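Local coordinates for protein pyruvate kinase (Cryptosporidium parvum, PDB 4DRS) that probably catalyses the last step of glycolysis, transferring phosphate from phosphoenolpyruvate to ADP to give pyruvate and ATP, at residues 160-165 with 175-180; 396-401 with 442-447. One frame throughout, in Å; residues are numbered along the deposited sequence.

Contact 1. Residues 160-165 with 175-180; sequences VQIGST and TQVLEI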
loop_
_atom_site.group_PDB
_atom_site.type_symbol
_atom_site.label_atom_id
_atom_site.label_comp_id
_atom_site.label_asym_id
_atom_site.label_seq_id
_atom_site.Cartn_x
_atom_site.Cartn_y
_atom_site.Cartn_z
ATOM N N VAL A 160 -22.275 51.064 -11.046
ATOM C CA VAL A 160 -21.120 51.639 -10.358
ATOM C C VAL A 160 -21.549 52.742 -9.386
ATOM O O VAL A 160 -22.713 53.144 -9.362
ATOM C CB VAL A 160 -20.060 52.191 -11.347
ATOM C CG1 VAL A 160 -19.503 51.071 -12.218
ATOM C CG2 VAL A 160 -20.629 53.317 -12.202
ATOM N N GLN A 161 -20.603 53.210 -8.580
ATOM C CA GLN A 161 -20.803 54.391 -7.739
ATOM C C GLN A 161 -19.564 55.281 -7.812
ATOM O O GLN A 161 -18.514 54.842 -8.284
ATOM C CB GLN A 161 -21.128 53.996 -6.294
ATOM C CG GLN A 161 -20.189 52.963 -5.687
ATOM C CD GLN A 161 -20.446 52.722 -4.211
ATOM O OE1 GLN A 161 -21.580 52.507 -3.787
ATOM N NE2 GLN A 161 -19.381 52.750 -3.419
ATOM N N ILE A 162 -19.691 56.532 -7.370
ATOM C CA ILE A 162 -18.554 57.451 -7.336
ATOM C C ILE A 162 -17.413 56.781 -6.571
ATOM O O ILE A 162 -17.566 56.432 -5.399
ATOM C CB ILE A 162 -18.915 58.807 -6.673
ATOM C CG1 ILE A 162 -20.160 59.442 -7.322
ATOM C CG2 ILE A 162 -17.716 59.753 -6.670
ATOM C CD1 ILE A 162 -19.985 59.959 -8.739
ATOM N N GLY A 163 -16.289 56.569 -7.250
ATOM C CA GLY A 163 -15.128 55.934 -6.630
ATOM C C GLY A 163 -14.843 54.512 -7.085
ATOM O O GLY A 163 -13.740 54.002 -6.861
ATOM N N SER A 164 -15.827 53.872 -7.718
ATOM C CA SER A 164 -15.657 52.520 -8.273
ATOM C C SER A 164 -14.583 52.492 -9.357
ATOM O O SER A 164 -14.364 53.487 -10.054
ATOM C CB SER A 164 -16.974 51.986 -8.849
ATOM O OG SER A 164 -17.957 51.819 -7.841
ATOM N N THR A 165 -13.919 51.347 -9.489
ATOM C CA THR A 165 -12.886 51.169 -10.507
ATOM C C THR A 165 -13.419 50.394 -11.715
ATOM O O THR A 165 -14.089 49.370 -11.561
ATOM C CB THR A 165 -11.624 50.478 -9.942
ATOM O OG1 THR A 165 -11.978 49.209 -9.377
ATOM C CG2 THR A 165 -10.967 51.346 -8.868
ATOM N N THR A 175 -9.405 52.871 -14.481
ATOM C CA THR A 175 -10.056 54.163 -14.277
ATOM C C THR A 175 -10.809 54.213 -12.948
ATOM O O THR A 175 -10.874 53.219 -12.220
ATOM C CB THR A 175 -11.028 54.499 -15.428
ATOM O OG1 THR A 175 -11.989 53.445 -15.571
ATOM C CG2 THR A 175 -10.280 54.690 -16.746
ATOM N N GLN A 176 -11.371 55.378 -12.637
ATOM C CA GLN A 176 -12.146 55.568 -11.418
ATOM C C GLN A 176 -13.272 56.564 -11.674
ATOM O O GLN A 176 -13.035 57.663 -12.180
ATOM C CB GLN A 176 -11.241 56.057 -10.285
ATOM C CG GLN A 176 -11.881 56.025 -8.906
ATOM C CD GLN A 176 -10.966 56.571 -7.828
ATOM O OE1 GLN A 176 -10.391 57.652 -7.969
ATOM N NE2 GLN A 176 -10.833 55.827 -6.735
ATOM N N VAL A 177 -14.492 56.167 -11.319
ATOM C CA VAL A 177 -15.689 56.962 -11.599
ATOM C C VAL A 177 -15.646 58.323 -10.906
ATOM O O VAL A 177 -15.351 58.415 -9.712
ATOM C CB VAL A 177 -16.979 56.206 -11.198
ATOM C CG1 VAL A 177 -18.217 56.992 -11.605
ATOM C CG2 VAL A 177 -17.008 54.819 -11.825
ATOM N N LEU A 178 -15.931 59.371 -11.677
ATOM C CA LEU A 178 -16.022 60.736 -11.162
ATOM C C LEU A 178 -17.459 61.248 -11.202
ATOM O O LEU A 178 -17.862 62.056 -10.363
ATOM C CB LEU A 178 -15.120 61.680 -11.961
ATOM C CG LEU A 178 -13.614 61.410 -12.043
ATOM C CD1 LEU A 178 -12.976 62.411 -12.995
ATOM C CD2 LEU A 178 -12.945 61.473 -10.676
ATOM N N GLU A 179 -18.220 60.774 -12.185
ATOM C CA GLU A 179 -19.601 61.199 -12.385
ATOM C C GLU A 179 -20.425 60.066 -12.993
ATOM O O GLU A 179 -19.892 59.216 -13.710
ATOM C CB GLU A 179 -19.645 62.432 -13.294
ATOM C CG GLU A 179 -20.966 63.190 -13.281
ATOM C CD GLU A 179 -21.020 64.290 -14.323
ATOM O OE1 GLU A 179 -20.169 65.204 -14.277
ATOM O OE2 GLU A 179 -21.921 64.244 -15.187
ATOM N N ILE A 180 -21.720 60.059 -12.694
ATOM C CA ILE A 180 -22.656 59.098 -13.271
ATOM C C ILE A 180 -23.871 59.844 -13.819
ATOM O O ILE A 180 -24.542 60.579 -13.087
ATOM C CB ILE A 180 -23.106 58.040 -12.237
ATOM C CG1 ILE A 180 -21.918 57.187 -11.785
ATOM C CG2 ILE A 180 -24.206 57.153 -12.806
ATOM C CD1 ILE A 180 -22.129 56.496 -10.454
#

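Contact 2. Residues 396-401 with 442-447; sequences HAIHSS and SKYRPS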
loop_
_atom_site.group_PDB
_atom_site.type_symbol
_atom_site.label_atom_id
_atom_site.label_comp_id
_atom_site.label_asym_id
_atom_site.label_seq_id
_atom_site.Cartn_x
_atom_site.Cartn_y
_atom_site.Cartn_z
ATOM N N HIS A 396 -5.756 2.249 -9.870
ATOM C CA HIS A 396 -6.180 1.906 -8.516
ATOM C C HIS A 396 -6.696 3.093 -7.756
ATOM O O HIS A 396 -7.642 2.965 -6.981
ATOM C CB HIS A 396 -5.069 1.186 -7.752
ATOM C CG HIS A 396 -4.785 -0.207 -8.269
ATOM N ND1 HIS A 396 -5.706 -1.191 -8.241
ATOM C CD2 HIS A 396 -3.639 -0.758 -8.843
ATOM C CE1 HIS A 396 -5.180 -2.312 -8.772
ATOM N NE2 HIS A 396 -3.914 -2.046 -9.140
ATOM N N ALA A 397 -6.098 4.260 -7.988
ATOM C CA ALA A 397 -6.556 5.505 -7.368
ATOM C C ALA A 397 -8.009 5.821 -7.747
ATOM O O ALA A 397 -8.850 6.041 -6.871
ATOM C CB ALA A 397 -5.632 6.661 -7.735
ATOM N N ILE A 398 -8.298 5.815 -9.049
ATOM C CA ILE A 398 -9.654 6.067 -9.549
ATOM C C ILE A 398 -10.632 4.977 -9.099
ATOM O O ILE A 398 -11.726 5.282 -8.629
ATOM C CB ILE A 398 -9.689 6.229 -11.088
ATOM C CG1 ILE A 398 -8.790 7.389 -11.529
ATOM C CG2 ILE A 398 -11.112 6.470 -11.574
ATOM C CD1 ILE A 398 -8.348 7.317 -12.978
ATOM N N HIS A 399 -10.227 3.717 -9.224
ATOM C CA HIS A 399 -11.074 2.587 -8.827
ATOM C C HIS A 399 -11.482 2.645 -7.373
ATOM O O HIS A 399 -12.632 2.353 -7.034
ATOM C CB HIS A 399 -10.387 1.264 -9.151
ATOM C CG HIS A 399 -11.264 0.053 -8.956
ATOM N ND1 HIS A 399 -12.242 -0.276 -9.815
ATOM C CD2 HIS A 399 -11.275 -0.915 -7.959
ATOM C CE1 HIS A 399 -12.852 -1.397 -9.390
ATOM N NE2 HIS A 399 -12.260 -1.786 -8.256
ATOM N N SER A 400 -10.545 3.039 -6.510
ATOM C CA SER A 400 -10.807 3.191 -5.070
ATOM C C SER A 400 -11.707 4.382 -4.733
ATOM O O SER A 400 -12.464 4.328 -3.765
ATOM C CB SER A 400 -9.496 3.319 -4.293
ATOM O OG SER A 400 -8.701 2.159 -4.438
ATOM N N SER A 401 -11.612 5.451 -5.522
ATOM C CA SER A 401 -12.394 6.671 -5.287
ATOM C C SER A 401 -13.871 6.532 -5.671
ATOM O O SER A 401 -14.696 7.367 -5.295
ATOM C CB SER A 401 -11.781 7.853 -6.043
ATOM O OG SER A 401 -10.396 7.974 -5.770
ATOM N N SER A 442 -12.672 5.343 -20.602
ATOM C CA SER A 442 -11.800 6.524 -20.531
ATOM C C SER A 442 -11.593 7.018 -19.099
ATOM O O SER A 442 -10.494 7.424 -18.724
ATOM C CB SER A 442 -12.368 7.654 -21.395
ATOM O OG SER A 442 -11.482 8.762 -21.424
ATOM N N LYS A 443 -12.662 6.974 -18.308
ATOM C CA LYS A 443 -12.635 7.320 -16.887
ATOM C C LYS A 443 -11.582 6.523 -16.098
ATOM O O LYS A 443 -11.004 7.032 -15.135
ATOM C CB LYS A 443 -14.026 7.098 -16.291
ATOM C CG LYS A 443 -14.159 7.381 -14.804
ATOM C CD LYS A 443 -15.554 7.032 -14.304
ATOM C CE LYS A 443 -15.671 7.254 -12.806
ATOM N NZ LYS A 443 -17.052 6.962 -12.325
ATOM N N TYR A 444 -11.326 5.280 -16.506
ATOM C CA TYR A 444 -10.394 4.436 -15.757
ATOM C C TYR A 444 -8.977 4.439 -16.311
ATOM O O TYR A 444 -8.131 3.663 -15.860
ATOM C CB TYR A 444 -10.958 3.025 -15.554
ATOM C CG TYR A 444 -12.097 3.048 -14.573
ATOM C CD1 TYR A 444 -11.856 2.982 -13.200
ATOM C CD2 TYR A 444 -13.414 3.199 -15.009
ATOM C CE1 TYR A 444 -12.898 3.042 -12.289
ATOM C CE2 TYR A 444 -14.465 3.260 -14.103
ATOM C CZ TYR A 444 -14.200 3.181 -12.749
ATOM O OH TYR A 444 -15.228 3.234 -11.845
ATOM N N ARG A 445 -8.741 5.329 -17.276
ATOM C CA ARG A 445 -7.402 5.693 -17.757
ATOM C C ARG A 445 -6.498 4.525 -18.174
ATOM O O ARG A 445 -5.389 4.373 -17.651
ATOM C CB ARG A 445 -6.686 6.588 -16.732
ATOM C CG ARG A 445 -7.295 7.973 -16.556
ATOM C CD ARG A 445 -7.163 8.820 -17.813
ATOM N NE ARG A 445 -7.471 10.229 -17.565
ATOM C CZ ARG A 445 -8.625 10.822 -17.864
ATOM N NH1 ARG A 445 -9.606 10.133 -18.434
ATOM N NH2 ARG A 445 -8.798 12.114 -17.596
ATOM N N PRO A 446 -6.959 3.705 -19.129
ATOM C CA PRO A 446 -6.114 2.598 -19.571
ATOM C C PRO A 446 -4.874 3.098 -20.308
ATOM O O PRO A 446 -4.912 4.166 -20.922
ATOM C CB PRO A 446 -7.021 1.839 -20.541
ATOM C CG PRO A 446 -7.944 2.876 -21.076
ATOM C CD PRO A 446 -8.199 3.804 -19.921
ATOM N N SER A 447 -3.785 2.338 -20.253
ATOM C CA SER A 447 -2.614 2.666 -21.057
ATOM C C SER A 447 -2.906 2.369 -22.523
ATOM O O SER A 447 -2.316 2.979 -23.411
ATOM C CB SER A 447 -1.377 1.885 -20.595
ATOM O OG SER A 447 -1.393 0.561 -21.093
#

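Contact 1. Residues 160-165 with 175-180
Val160 opens the contact by laying CG2 obliquely over Val177 and Ile180, with that methyl 3.9 Å from Val177 CG2. Its carbonyl and the CA of Gln161 then meet the outer methyl of Ile180, CD1, which lies 3.7 Å from Gln161 CA. A type II turn runs from Gln161 to Ser164. Its closing bond, Ser164 N to Gln161 O, is joined by a second from Gln161 N to Ser164 OG (3.1 Å), so the Ser164 hydroxyl bridges the two ends of the turn. Ile162 sends CD1 to 3.4 Å from Leu178 O. Gly163 donates N-H to Val177 O, while its own carbonyl takes a weak bond from Gln176 NE2. The extended Gln176 chain, with CG anti to the backbone N (chi1 -168°), brings CG to 3.4 Å from that same oxygen. Ser164 O receives the straighter bond, from Val177 N at 3.0 Å and 166°, and a CA-H...O contact from Gln176 CA. The turn thus leads into strand 165-168, the antiparallel neighbour of strand 173-180, in the small beta domain (B domain) inserted between barrel strands 105-109 and 232-235; on the other side of 173-180 runs strand 184-188, where Leu178 and Glu179 form a classic bulge opposite Val186.

Contact 2. Residues 396-401 with 442-447
Ile398 points toward the exit of helix 436-443 and has the largest share of the contact, with both of its branches. CD1 comes to 3.4 Å from Lys443 O and 3.8 Å from Arg445 CG; the Ile398 and Arg445 side chains cross at about a right angle. CG2, anti to the backbone N, meets the Tyr444 ring obliquely, 3.9 Å from CD1 of that ring. One residue on, the edge of the same ring takes the helix backbone: His399 CA lies in the ring plane, 3.9 Å from Tyr444 CE1. No hydrogen bond crosses between the segments, so packing alone joins them. Here helix 391-401 lies against the exit of helix 436-443, where the chain turns towards strand 449-454 of the C-terminal alpha/beta domain. The Arg445 chain bends back at CD (chi2 -66°). Its NH1 and backbone N grip Ser442 O from opposite faces of the carbonyl plane, with NH1 at 2.9 Å. NH2 is held by a salt bridge to Asp357 and a bond to Gly355 O. Farther out, Glu410 pairs with Lys443 NZ and also bonds the Tyr444 hydroxyl, anchoring the far end of the ring. His399 packs against Asp422 of the second subunit.

Overall arrangement
Contact 1 lies at the surface, its centre about 36 Å from that of the chain, whereas contact 2 is buried, its centre about 22 Å away. They share no helix or strand, sit on opposite sides of the chain's centre and have centres about 52 Å apart. In contact 1 a turn leading into strand 165-168 packs on strand 173-180 of a small mixed sheet distinct from the eight-stranded parallel barrel. Residues 396-401 and 442-447 bring helix 391-401 against the end of helix 436-443 and the loop after it. Main-chain hydrogen bonds knit contact 1, with aliphatic packing beside them; contact 2 has apolar and aromatic packing across its interface, with salt bridges of Lys443 and Arg445 at its margin.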